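Long-range contacts in ferric-chelate reductase (NAD(P)H) (Archaeoglobus fulgidus, PDB 1I0R), which reduces ferric iron held in siderophore chelates to ferrous iron, using NADH or NADPH as electron donor and a flavin as cofactor: residues P39-K48 with D122-A133; A55-G63 with I113-C121. All blocks are in the same frame, centred on the assembly; numbering follows the deposited sequence.

Contact 1: residues P39-K48 with D122-A133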
ATOM      1  N   PRO B  39      17.585  -2.133   4.713  1.00 21.21           N
ATOM      2  CA  PRO B  39      16.963  -3.007   5.710  1.00 20.96           C
ATOM      3  C   PRO B  39      15.445  -2.931   5.540  1.00 20.78           C
ATOM      4  O   PRO B  39      14.938  -2.141   4.742  1.00 20.67           O
ATOM      5  CB  PRO B  39      17.422  -2.386   7.022  1.00 21.31           C
ATOM      6  CG  PRO B  39      17.363  -0.922   6.705  1.00 21.86           C
ATOM      7  CD  PRO B  39      17.948  -0.836   5.307  1.00 21.21           C
ATOM      8  N   VAL B  40      14.709  -3.737   6.286  1.00 19.98           N
ATOM      9  CA  VAL B  40      13.270  -3.681   6.164  1.00 19.33           C
ATOM     10  C   VAL B  40      12.731  -2.374   6.758  1.00 18.84           C
ATOM     11  O   VAL B  40      12.973  -2.057   7.935  1.00 18.82           O
ATOM     12  CB  VAL B  40      12.598  -4.862   6.871  1.00 19.28           C
ATOM     13  CG1 VAL B  40      11.074  -4.654   6.884  1.00 19.14           C
ATOM     14  CG2 VAL B  40      12.933  -6.164   6.128  1.00 20.17           C
ATOM     15  N   GLN B  41      12.032  -1.602   5.917  1.00 18.03           N
ATOM     16  CA  GLN B  41      11.398  -0.359   6.343  1.00 17.21           C
ATOM     17  C   GLN B  41       9.913  -0.414   6.003  1.00 17.07           C
ATOM     18  O   GLN B  41       9.509  -0.894   4.931  1.00 16.25           O
ATOM     19  CB  GLN B  41      12.049   0.856   5.668  1.00 17.52           C
ATOM     20  CG  GLN B  41      13.479   1.011   6.094  1.00 18.13           C
ATOM     21  CD  GLN B  41      14.165   2.172   5.412  1.00 19.55           C
ATOM     22  OE1 GLN B  41      14.355   2.168   4.180  1.00 20.17           O
ATOM     23  NE2 GLN B  41      14.545   3.166   6.195  1.00 19.30           N
ATOM     24  N   ILE B  42       9.105   0.086   6.933  1.00 16.14           N
ATOM     25  CA  ILE B  42       7.637   0.101   6.810  1.00 17.15           C
ATOM     26  C   ILE B  42       7.140   1.530   6.908  1.00 16.43           C
ATOM     27  O   ILE B  42       7.599   2.292   7.757  1.00 16.82           O
ATOM     28  CB  ILE B  42       6.960  -0.688   7.967  1.00 18.74           C
ATOM     29  CG1 ILE B  42       7.535  -2.102   8.049  1.00 20.19           C
ATOM     30  CG2 ILE B  42       5.441  -0.727   7.769  1.00 19.19           C
ATOM     31  CD1 ILE B  42       7.464  -2.901   6.748  1.00 21.15           C
ATOM     32  N   ALA B  43       6.213   1.896   6.035  1.00 15.83           N
ATOM     33  CA  ALA B  43       5.645   3.237   6.061  1.00 15.31           C
ATOM     34  C   ALA B  43       4.204   3.202   6.559  1.00 15.61           C
ATOM     35  O   ALA B  43       3.455   2.257   6.265  1.00 15.32           O
ATOM     36  CB  ALA B  43       5.677   3.846   4.661  1.00 15.91           C
ATOM     37  N   VAL B  44       3.837   4.214   7.353  1.00 15.30           N
ATOM     38  CA  VAL B  44       2.447   4.358   7.792  1.00 16.19           C
ATOM     39  C   VAL B  44       2.099   5.821   7.548  1.00 16.04           C
ATOM     40  O   VAL B  44       2.871   6.701   7.887  1.00 16.79           O
ATOM     41  CB  VAL B  44       2.204   3.996   9.319  1.00 16.76           C
ATOM     42  CG1 VAL B  44       2.513   2.514   9.573  1.00 18.79           C
ATOM     43  CG2 VAL B  44       3.062   4.828  10.217  1.00 17.96           C
ATOM     44  N   CYS B  45       0.951   6.081   6.922  1.00 16.87           N
ATOM     45  CA  CYS B  45       0.558   7.459   6.633  1.00 17.15           C
ATOM     46  C   CYS B  45      -0.611   7.800   7.555  1.00 17.81           C
ATOM     47  O   CYS B  45      -1.669   7.194   7.459  1.00 18.45           O
ATOM     48  CB  CYS B  45       0.159   7.576   5.155  1.00 17.71           C
ATOM     49  SG  CYS B  45      -0.020   9.273   4.589  1.00 20.24           S
ATOM     50  N   LEU B  46      -0.381   8.766   8.450  1.00 17.77           N
ATOM     51  CA  LEU B  46      -1.370   9.178   9.455  1.00 19.48           C
ATOM     52  C   LEU B  46      -1.792  10.632   9.312  1.00 19.48           C
ATOM     53  O   LEU B  46      -0.968  11.494   9.034  1.00 19.38           O
ATOM     54  CB  LEU B  46      -0.773   8.998  10.853  1.00 19.55           C
ATOM     55  CG  LEU B  46      -0.170   7.610  11.085  1.00 20.07           C
ATOM     56  CD1 LEU B  46       0.589   7.551  12.439  1.00 21.58           C
ATOM     57  CD2 LEU B  46      -1.311   6.594  11.070  1.00 21.28           C
ATOM     58  N   ASN B  47      -3.082  10.882   9.536  1.00 21.29           N
ATOM     59  CA  ASN B  47      -3.638  12.231   9.455  1.00 22.74           C
ATOM     60  C   ASN B  47      -3.147  13.077  10.637  1.00 24.26           C
ATOM     61  O   ASN B  47      -3.162  12.620  11.789  1.00 23.53           O
ATOM     62  CB  ASN B  47      -5.157  12.149   9.458  1.00 24.09           C
ATOM     63  CG  ASN B  47      -5.804  13.501   9.240  1.00 25.18           C
ATOM     64  OD1 ASN B  47      -5.594  14.440  10.020  1.00 27.22           O
ATOM     65  ND2 ASN B  47      -6.576  13.619   8.169  1.00 27.25           N
ATOM     66  N   LYS B  48      -2.718  14.302  10.343  1.00 25.02           N
ATOM     67  CA  LYS B  48      -2.167  15.202  11.361  1.00 27.27           C
ATOM     68  C   LYS B  48      -3.092  15.541  12.510  1.00 28.63           C
ATOM     69  O   LYS B  48      -2.628  15.956  13.577  1.00 29.59           O
ATOM     70  CB  LYS B  48      -1.684  16.496  10.713  1.00 26.72           C
ATOM     71  CG  LYS B  48      -0.390  16.326   9.931  1.00 26.94           C
ATOM     72  CD  LYS B  48       0.025  17.628   9.276  1.00 26.05           C
ATOM     73  CE  LYS B  48       1.329  17.438   8.528  1.00 26.08           C
ATOM     74  NZ  LYS B  48       1.821  18.693   7.897  1.00 26.38           N
ATOM     75  N   ASP B 122       6.541  14.771   5.129  1.00 22.76           N
ATOM     76  CA  ASP B 122       5.345  15.583   5.301  1.00 22.24           C
ATOM     77  C   ASP B 122       4.627  15.775   3.967  1.00 21.40           C
ATOM     78  O   ASP B 122       5.207  16.338   3.034  1.00 21.21           O
ATOM     79  CB  ASP B 122       5.731  16.940   5.873  1.00 23.58           C
ATOM     80  CG  ASP B 122       4.532  17.741   6.326  1.00 25.06           C
ATOM     81  OD1 ASP B 122       3.607  18.000   5.525  1.00 25.52           O
ATOM     82  OD2 ASP B 122       4.518  18.122   7.522  1.00 28.46           O
ATOM     83  N   VAL B 123       3.378  15.316   3.869  1.00 20.19           N
ATOM     84  CA  VAL B 123       2.635  15.457   2.622  1.00 20.28           C
ATOM     85  C   VAL B 123       1.392  16.335   2.712  1.00 19.80           C
ATOM     86  O   VAL B 123       0.430  16.166   1.964  1.00 20.52           O
ATOM     87  CB  VAL B 123       2.281  14.073   2.012  1.00 19.66           C
ATOM     88  CG1 VAL B 123       3.589  13.346   1.634  1.00 19.42           C
ATOM     89  CG2 VAL B 123       1.474  13.236   3.008  1.00 19.64           C
ATOM     90  N   GLY B 124       1.431  17.287   3.642  1.00 20.13           N
ATOM     91  CA  GLY B 124       0.336  18.232   3.796  1.00 20.73           C
ATOM     92  C   GLY B 124      -0.600  17.932   4.949  1.00 20.76           C
ATOM     93  O   GLY B 124      -0.327  18.262   6.118  1.00 21.58           O
ATOM     94  N   THR B 125      -1.713  17.297   4.629  1.00 20.15           N
ATOM     95  CA  THR B 125      -2.702  16.937   5.634  1.00 19.98           C
ATOM     96  C   THR B 125      -2.296  15.740   6.474  1.00 20.14           C
ATOM     97  O   THR B 125      -2.889  15.482   7.523  1.00 20.96           O
ATOM     98  CB  THR B 125      -4.034  16.615   4.973  1.00 20.58           C
ATOM     99  OG1 THR B 125      -3.827  15.614   3.966  1.00 19.79           O
ATOM    100  CG2 THR B 125      -4.582  17.842   4.274  1.00 21.02           C
ATOM    101  N   HIS B 126      -1.295  15.009   5.998  1.00 19.20           N
ATOM    102  CA  HIS B 126      -0.816  13.790   6.662  1.00 18.81           C
ATOM    103  C   HIS B 126       0.698  13.773   6.710  1.00 18.51           C
ATOM    104  O   HIS B 126       1.373  14.545   6.022  1.00 18.81           O
ATOM    105  CB  HIS B 126      -1.209  12.543   5.847  1.00 18.53           C
ATOM    106  CG  HIS B 126      -2.676  12.320   5.718  1.00 18.56           C
ATOM    107  ND1 HIS B 126      -3.281  11.138   6.091  1.00 19.94           N
ATOM    108  CD2 HIS B 126      -3.655  13.102   5.204  1.00 18.84           C
ATOM    109  CE1 HIS B 126      -4.573  11.201   5.809  1.00 18.81           C
ATOM    110  NE2 HIS B 126      -4.823  12.381   5.271  1.00 20.74           N
ATOM    111  N   THR B 127       1.233  12.859   7.513  1.00 18.35           N
ATOM    112  CA  THR B 127       2.671  12.641   7.580  1.00 18.16           C
ATOM    113  C   THR B 127       2.888  11.160   7.256  1.00 17.99           C
ATOM    114  O   THR B 127       2.164  10.296   7.777  1.00 17.49           O
ATOM    115  CB  THR B 127       3.280  12.894   8.987  1.00 18.40           C
ATOM    116  OG1 THR B 127       3.061  14.258   9.356  1.00 20.17           O
ATOM    117  CG2 THR B 127       4.780  12.629   8.972  1.00 18.98           C
ATOM    118  N   LEU B 128       3.834  10.869   6.366  1.00 17.29           N
ATOM    119  CA  LEU B 128       4.165   9.484   6.083  1.00 17.67           C
ATOM    120  C   LEU B 128       5.399   9.188   6.953  1.00 17.38           C
ATOM    121  O   LEU B 128       6.460   9.803   6.791  1.00 17.36           O
ATOM    122  CB  LEU B 128       4.504   9.293   4.594  1.00 19.78           C
ATOM    123  CG  LEU B 128       4.710   7.836   4.158  1.00 20.97           C
ATOM    124  CD1 LEU B 128       3.424   7.091   4.133  1.00 22.77           C
ATOM    125  CD2 LEU B 128       5.306   7.795   2.783  1.00 23.90           C
ATOM    126  N   PHE B 129       5.253   8.271   7.912  1.00 16.50           N
ATOM    127  CA  PHE B 129       6.365   7.931   8.790  1.00 17.11           C
ATOM    128  C   PHE B 129       7.069   6.717   8.233  1.00 17.24           C
ATOM    129  O   PHE B 129       6.409   5.744   7.900  1.00 18.56           O
ATOM    130  CB  PHE B 129       5.864   7.597  10.216  1.00 17.77           C
ATOM    131  CG  PHE B 129       5.239   8.763  10.927  1.00 18.55           C
ATOM    132  CD1 PHE B 129       3.858   8.956  10.900  1.00 19.23           C
ATOM    133  CD2 PHE B 129       6.042   9.676  11.603  1.00 19.35           C
ATOM    134  CE1 PHE B 129       3.267  10.064  11.551  1.00 19.83           C
ATOM    135  CE2 PHE B 129       5.475  10.785  12.254  1.00 19.39           C
ATOM    136  CZ  PHE B 129       4.093  10.977  12.228  1.00 19.66           C
ATOM    137  N   VAL B 130       8.387   6.790   8.093  1.00 17.20           N
ATOM    138  CA  VAL B 130       9.148   5.653   7.603  1.00 18.25           C
ATOM    139  C   VAL B 130       9.835   5.018   8.805  1.00 18.02           C
ATOM    140  O   VAL B 130      10.651   5.648   9.477  1.00 17.27           O
ATOM    141  CB  VAL B 130      10.213   6.082   6.589  1.00 19.18           C
ATOM    142  CG1 VAL B 130      10.995   4.837   6.088  1.00 20.03           C
ATOM    143  CG2 VAL B 130       9.525   6.759   5.395  1.00 20.36           C
ATOM    144  N   GLY B 131       9.479   3.775   9.085  1.00 17.63           N
ATOM    145  CA  GLY B 131      10.101   3.115  10.219  1.00 18.81           C
ATOM    146  C   GLY B 131      10.961   1.924   9.859  1.00 19.03           C
ATOM    147  O   GLY B 131      10.655   1.157   8.942  1.00 18.93           O
ATOM    148  N   GLU B 132      12.048   1.740  10.596  1.00 19.35           N
ATOM    149  CA  GLU B 132      12.889   0.585  10.362  1.00 20.19           C
ATOM    150  C   GLU B 132      12.314  -0.506  11.269  1.00 20.16           C
ATOM    151  O   GLU B 132      12.145  -0.275  12.462  1.00 19.90           O
ATOM    152  CB  GLU B 132      14.335   0.901  10.737  1.00 22.45           C
ATOM    153  CG  GLU B 132      15.288  -0.190  10.311  1.00 26.00           C
ATOM    154  CD  GLU B 132      16.759   0.172  10.522  1.00 28.20           C
ATOM    155  OE1 GLU B 132      17.187   1.288  10.124  1.00 29.37           O
ATOM    156  OE2 GLU B 132      17.486  -0.679  11.078  1.00 30.54           O
ATOM    157  N   ALA B 133      11.991  -1.668  10.716  1.00 19.61           N
ATOM    158  CA  ALA B 133      11.420  -2.759  11.514  1.00 20.49           C
ATOM    159  C   ALA B 133      12.447  -3.294  12.508  1.00 21.60           C
ATOM    160  O   ALA B 133      13.581  -3.601  12.136  1.00 22.04           O
ATOM    161  CB  ALA B 133      10.927  -3.885  10.593  1.00 20.23           C
TER
HETATM  162  O   HOH W   1      14.776  -3.486   9.619  1.00 27.69           O
HETATM  163  O   HOH W   2      -5.000  16.957   8.682  1.00 35.14           O
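Lys48 reaches from the end of strand 40-47 to the turn that opens strand 126-133, and so closes an antiparallel ladder of the flavin-binding beta-barrel. Its side chain, stretched straight out to NZ, passes the carbonyl oxygens of Thr125 and Gly124. At its tip NZ makes a salt bridge to Asp122, donating to OD2 at 2.8 Å, on the syn side and 18° out of the carboxylate plane, and more weakly to Asp122 OD1; a third bond of 2.8 Å runs from NZ to Gly124 O. Asp122 OD1 also accepts from Gly124 N, an Asx turn that holds the carboxylate for the lysine. Beyond this clasp Leu46 and Thr127, Val44 and Phe129, and Ile42 and Gly131 each exchange two backbone bonds.

Phe129 lies on the same face of the sheet as Val44 and Leu46. Leu46 CD1 meets Phe129 CE1 at 3.8 Å, the leucine branch set across the ring side chain, and His53 of helix 51-59 approaches the same ring.

His126, which binds NADP(+), pairs with Asn47, one of four residues here (Cys45 to Lys48) that bind FMN; the ladder thus places a residue of each site next to the other. Asn47 CA stands over one face of the His126 ring, 3.9 Å from its centroid, in a CH-pi contact. Alongside, Cys45 SG rests 3.7 Å from His126 CB.

Contact 2: residues A55-G63 with I113-C121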
ATOM      1  N   ALA B  55       1.484  10.992  18.699  1.00 23.73           N
ATOM      2  CA  ALA B  55       2.239  10.070  19.555  1.00 23.48           C
ATOM      3  C   ALA B  55       3.443   9.533  18.793  1.00 23.62           C
ATOM      4  O   ALA B  55       4.531   9.391  19.340  1.00 23.70           O
ATOM      5  CB  ALA B  55       1.347   8.912  20.020  1.00 23.09           C
ATOM      6  N   VAL B  56       3.254   9.238  17.510  1.00 22.99           N
ATOM      7  CA  VAL B  56       4.361   8.738  16.734  1.00 23.70           C
ATOM      8  C   VAL B  56       5.352   9.872  16.535  1.00 24.45           C
ATOM      9  O   VAL B  56       6.558   9.664  16.587  1.00 25.20           O
ATOM     10  CB  VAL B  56       3.892   8.198  15.361  1.00 22.70           C
ATOM     11  CG1 VAL B  56       5.108   7.749  14.522  1.00 22.46           C
ATOM     12  CG2 VAL B  56       2.961   7.029  15.573  1.00 22.03           C
ATOM     13  N   LYS B  57       4.851  11.079  16.318  1.00 26.00           N
ATOM     14  CA  LYS B  57       5.745  12.209  16.114  1.00 27.96           C
ATOM     15  C   LYS B  57       6.652  12.444  17.326  1.00 28.27           C
ATOM     16  O   LYS B  57       7.845  12.695  17.182  1.00 28.62           O
ATOM     17  CB  LYS B  57       4.947  13.478  15.799  1.00 29.48           C
ATOM     18  CG  LYS B  57       5.842  14.617  15.326  1.00 32.40           C
ATOM     19  CD  LYS B  57       5.062  15.803  14.779  1.00 33.72           C
ATOM     20  CE  LYS B  57       6.002  16.771  14.054  1.00 34.73           C
ATOM     21  NZ  LYS B  57       6.742  16.134  12.903  1.00 35.19           N
ATOM     22  N   GLU B  58       6.086  12.325  18.522  1.00 28.54           N
ATOM     23  CA  GLU B  58       6.844  12.543  19.753  1.00 29.08           C
ATOM     24  C   GLU B  58       7.749  11.384  20.176  1.00 28.01           C
ATOM     25  O   GLU B  58       8.915  11.593  20.529  1.00 28.66           O
ATOM     26  CB  GLU B  58       5.878  12.855  20.896  1.00 31.02           C
ATOM     27  CG  GLU B  58       5.059  14.102  20.676  1.00 34.76           C
ATOM     28  CD  GLU B  58       4.041  14.319  21.781  1.00 36.73           C
ATOM     29  OE1 GLU B  58       4.468  14.547  22.937  1.00 38.66           O
ATOM     30  OE2 GLU B  58       2.823  14.252  21.497  1.00 38.33           O
ATOM     31  N   SER B  59       7.223  10.161  20.136  1.00 26.42           N
ATOM     32  CA  SER B  59       7.984   8.989  20.562  1.00 25.21           C
ATOM     33  C   SER B  59       8.980   8.413  19.577  1.00 24.68           C
ATOM     34  O   SER B  59       9.941   7.764  19.977  1.00 24.62           O
ATOM     35  CB  SER B  59       7.028   7.870  20.959  1.00 25.69           C
ATOM     36  OG  SER B  59       6.430   7.294  19.803  1.00 25.46           O
ATOM     37  N   GLY B  60       8.750   8.622  18.285  1.00 22.75           N
ATOM     38  CA  GLY B  60       9.654   8.069  17.298  1.00 21.43           C
ATOM     39  C   GLY B  60       9.490   6.566  17.108  1.00 20.16           C
ATOM     40  O   GLY B  60      10.417   5.905  16.652  1.00 20.83           O
ATOM     41  N   ALA B  61       8.339   6.004  17.458  1.00 19.32           N
ATOM     42  CA  ALA B  61       8.142   4.570  17.275  1.00 18.68           C
ATOM     43  C   ALA B  61       6.684   4.234  17.025  1.00 18.19           C
ATOM     44  O   ALA B  61       5.801   5.003  17.382  1.00 18.80           O
ATOM     45  CB  ALA B  61       8.653   3.794  18.507  1.00 19.64           C
ATOM     46  N   PHE B  62       6.438   3.104  16.378  1.00 17.43           N
ATOM     47  CA  PHE B  62       5.071   2.675  16.136  1.00 17.71           C
ATOM     48  C   PHE B  62       4.951   1.172  15.988  1.00 17.33           C
ATOM     49  O   PHE B  62       5.942   0.468  15.700  1.00 18.04           O
ATOM     50  CB  PHE B  62       4.450   3.404  14.895  1.00 17.92           C
ATOM     51  CG  PHE B  62       5.091   3.067  13.555  1.00 18.23           C
ATOM     52  CD1 PHE B  62       4.683   1.947  12.824  1.00 17.42           C
ATOM     53  CD2 PHE B  62       6.053   3.912  13.004  1.00 18.42           C
ATOM     54  CE1 PHE B  62       5.242   1.679  11.552  1.00 17.30           C
ATOM     55  CE2 PHE B  62       6.612   3.664  11.743  1.00 18.06           C
ATOM     56  CZ  PHE B  62       6.206   2.548  11.024  1.00 18.22           C
ATOM     57  N   GLY B  63       3.738   0.679  16.205  1.00 16.68           N
ATOM     58  CA  GLY B  63       3.477  -0.733  16.047  1.00 16.52           C
ATOM     59  C   GLY B  63       2.392  -0.909  15.009  1.00 16.93           C
ATOM     60  O   GLY B  63       1.585   0.004  14.804  1.00 16.01           O
ATOM     61  N   ILE B 113       4.143  -5.964  13.934  1.00 19.74           N
ATOM     62  CA  ILE B 113       5.433  -5.430  13.544  1.00 19.26           C
ATOM     63  C   ILE B 113       5.727  -4.242  14.429  1.00 19.31           C
ATOM     64  O   ILE B 113       4.822  -3.466  14.741  1.00 18.90           O
ATOM     65  CB  ILE B 113       5.376  -4.952  12.062  1.00 19.35           C
ATOM     66  CG1 ILE B 113       5.014  -6.139  11.168  1.00 19.31           C
ATOM     67  CG2 ILE B 113       6.670  -4.280  11.662  1.00 19.29           C
ATOM     68  CD1 ILE B 113       4.636  -5.721   9.741  1.00 20.29           C
ATOM     69  N   GLU B 114       6.985  -4.114  14.848  1.00 19.41           N
ATOM     70  CA  GLU B 114       7.411  -3.000  15.682  1.00 20.06           C
ATOM     71  C   GLU B 114       8.462  -2.245  14.875  1.00 19.81           C
ATOM     72  O   GLU B 114       9.330  -2.871  14.243  1.00 19.84           O
ATOM     73  CB  GLU B 114       7.990  -3.548  16.995  1.00 21.86           C
ATOM     74  CG  GLU B 114       8.486  -2.514  17.957  1.00 23.73           C
ATOM     75  CD  GLU B 114       8.939  -3.137  19.279  1.00 25.63           C
ATOM     76  OE1 GLU B 114       9.245  -4.351  19.302  1.00 26.70           O
ATOM     77  OE2 GLU B 114       8.990  -2.400  20.279  1.00 27.07           O
ATOM     78  N   ALA B 115       8.389  -0.912  14.874  1.00 19.59           N
ATOM     79  CA  ALA B 115       9.345  -0.111  14.095  1.00 19.69           C
ATOM     80  C   ALA B 115       9.806   1.180  14.769  1.00 19.99           C
ATOM     81  O   ALA B 115       9.069   1.762  15.563  1.00 19.72           O
ATOM     82  CB  ALA B 115       8.719   0.228  12.698  1.00 19.11           C
ATOM     83  N   LYS B 116      11.040   1.607  14.488  1.00 20.38           N
ATOM     84  CA  LYS B 116      11.530   2.882  15.016  1.00 21.27           C
ATOM     85  C   LYS B 116      11.552   3.839  13.812  1.00 20.85           C
ATOM     86  O   LYS B 116      12.015   3.459  12.730  1.00 19.85           O
ATOM     87  CB  LYS B 116      12.943   2.781  15.633  1.00 23.47           C
ATOM     88  CG  LYS B 116      14.045   2.418  14.651  1.00 26.59           C
ATOM     89  CD  LYS B 116      15.440   2.571  15.261  1.00 29.21           C
ATOM     90  CE  LYS B 116      16.521   2.507  14.158  1.00 30.54           C
ATOM     91  NZ  LYS B 116      17.927   2.595  14.694  1.00 32.32           N
ATOM     92  N   VAL B 117      11.020   5.041  13.998  1.00 20.21           N
ATOM     93  CA  VAL B 117      10.976   6.044  12.929  1.00 20.55           C
ATOM     94  C   VAL B 117      12.356   6.536  12.538  1.00 21.93           C
ATOM     95  O   VAL B 117      13.129   7.010  13.389  1.00 22.99           O
ATOM     96  CB  VAL B 117      10.114   7.278  13.325  1.00 20.00           C
ATOM     97  CG1 VAL B 117      10.165   8.349  12.179  1.00 19.61           C
ATOM     98  CG2 VAL B 117       8.673   6.838  13.608  1.00 20.08           C
ATOM     99  N   VAL B 118      12.664   6.459  11.244  1.00 22.54           N
ATOM    100  CA  VAL B 118      13.956   6.912  10.752  1.00 23.54           C
ATOM    101  C   VAL B 118      13.802   8.088   9.799  1.00 24.18           C
ATOM    102  O   VAL B 118      14.789   8.713   9.439  1.00 24.87           O
ATOM    103  CB  VAL B 118      14.734   5.781  10.033  1.00 23.58           C
ATOM    104  CG1 VAL B 118      15.142   4.701  11.048  1.00 24.16           C
ATOM    105  CG2 VAL B 118      13.877   5.188   8.917  1.00 23.87           C
ATOM    106  N   LYS B 119      12.576   8.389   9.385  1.00 24.20           N
ATOM    107  CA  LYS B 119      12.339   9.522   8.496  1.00 25.55           C
ATOM    108  C   LYS B 119      10.877   9.885   8.482  1.00 24.68           C
ATOM    109  O   LYS B 119      10.009   9.030   8.678  1.00 23.88           O
ATOM    110  CB  LYS B 119      12.778   9.200   7.060  1.00 26.59           C
ATOM    111  CG  LYS B 119      12.787  10.422   6.121  1.00 29.03           C
ATOM    112  CD  LYS B 119      13.161  10.016   4.700  1.00 30.70           C
ATOM    113  CE  LYS B 119      13.162  11.202   3.723  1.00 31.78           C
ATOM    114  NZ  LYS B 119      14.290  12.155   3.937  1.00 33.50           N
ATOM    115  N   GLU B 120      10.612  11.166   8.284  1.00 24.64           N
ATOM    116  CA  GLU B 120       9.250  11.653   8.190  1.00 25.18           C
ATOM    117  C   GLU B 120       9.115  12.394   6.871  1.00 25.27           C
ATOM    118  O   GLU B 120       9.960  13.208   6.520  1.00 25.90           O
ATOM    119  CB  GLU B 120       8.916  12.594   9.347  1.00 25.59           C
ATOM    120  CG  GLU B 120       8.768  11.909  10.690  1.00 27.57           C
ATOM    121  CD  GLU B 120       8.431  12.902  11.800  1.00 28.95           C
ATOM    122  OE1 GLU B 120       8.152  14.082  11.478  1.00 29.96           O
ATOM    123  OE2 GLU B 120       8.436  12.505  12.993  1.00 29.76           O
ATOM    124  N   CYS B 121       8.049  12.085   6.144  1.00 24.59           N
ATOM    125  CA  CYS B 121       7.767  12.683   4.855  1.00 24.96           C
ATOM    126  C   CYS B 121       6.457  13.448   5.022  1.00 23.35           C
ATOM    127  O   CYS B 121       5.389  12.857   5.064  1.00 22.54           O
ATOM    128  CB  CYS B 121       7.613  11.562   3.828  1.00 25.64           C
ATOM    129  SG  CYS B 121       7.289  12.083   2.140  1.00 31.05           S
TER
HETATM  130  O   HOH W   3       8.799  10.455  14.708  1.00 28.29           O
HETATM  131  O   HOH W   4       9.142  14.197  14.873  1.00 35.63           O
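Phe62 and Ala115 form a hydrogen-bonded pair where strand 61-63 runs antiparallel to strand 113-121 in the barrel wall, just after helix 51-59 gives way to the sheet. From CB, the Phe62 side chain takes the position between backbone N and carbonyl carbon (chi1 66°), which lays the ring over Ala115 on the next strand. Beyond CG the ring is met in two ways, at its CD2 edge and over the face of its far end. CD2 comes to Val117 CG2 at 4.0 Å, with the methyl at the ring edge and in its plane. CE1 and CE2 both lie near Ala115 CB, and CZ at the tip is 3.8 Å from it. The methyl therefore sits over the face, displaced toward the rim, in a CH-pi contact. With the ring cut back to a methyl, as in an alanine here, Ala115 CB would probably lose its aromatic cover and a gap would open beside Val117 CG2 and beside Val44, which also packs on Phe62.

Val117 links this pair to the helix: its CG2 also meets Val56 CG1 at 3.8 Å and packs against the carbonyl of Gly60. Gly60 leaves the helix with positive phi (75°), and its O accepts from Val117 N at 2.9 Å, the donor standing above the carbonyl plane. Ser59 OG accepts from Ala61 N in an ST turn across the same junction.

Past a classic beta bulge at Val118 and Lys119, opposite Val130, the strand returns to the helix through Glu120. Lys57, its chain bent only at the last torsion, brings NZ to Glu120 OE1 in a salt bridge of 2.9 Å. Among the waters at Glu120 OE2, water 4 donates to it at 2.6 Å and to Lys57 O at 3.0 Å.

Both contacts belong to one barrel, in which strands 126-138 and 109-122 are neighbours; a probable hydrogen bond from Glu132 N to Lys116 O, 2.7 Å, joins them directly. Each is partly buried. Contact 1 is a long strand ladder burying 971 Å², with its charged clasp at the end that bears nucleotide-binding residues. Contact 2 buries 436 Å² and divides its work between a short ladder and a helix, its salt bridge lying where Lys57 is exposed and Glu120 partly so. Their apolar sides merge, Val44 packing on Phe62 between strands and Phe129 on Val56 of helix 51-59. Both also reach the second subunit, through Leu128 on its Leu128 and Cys121 on its Cys121.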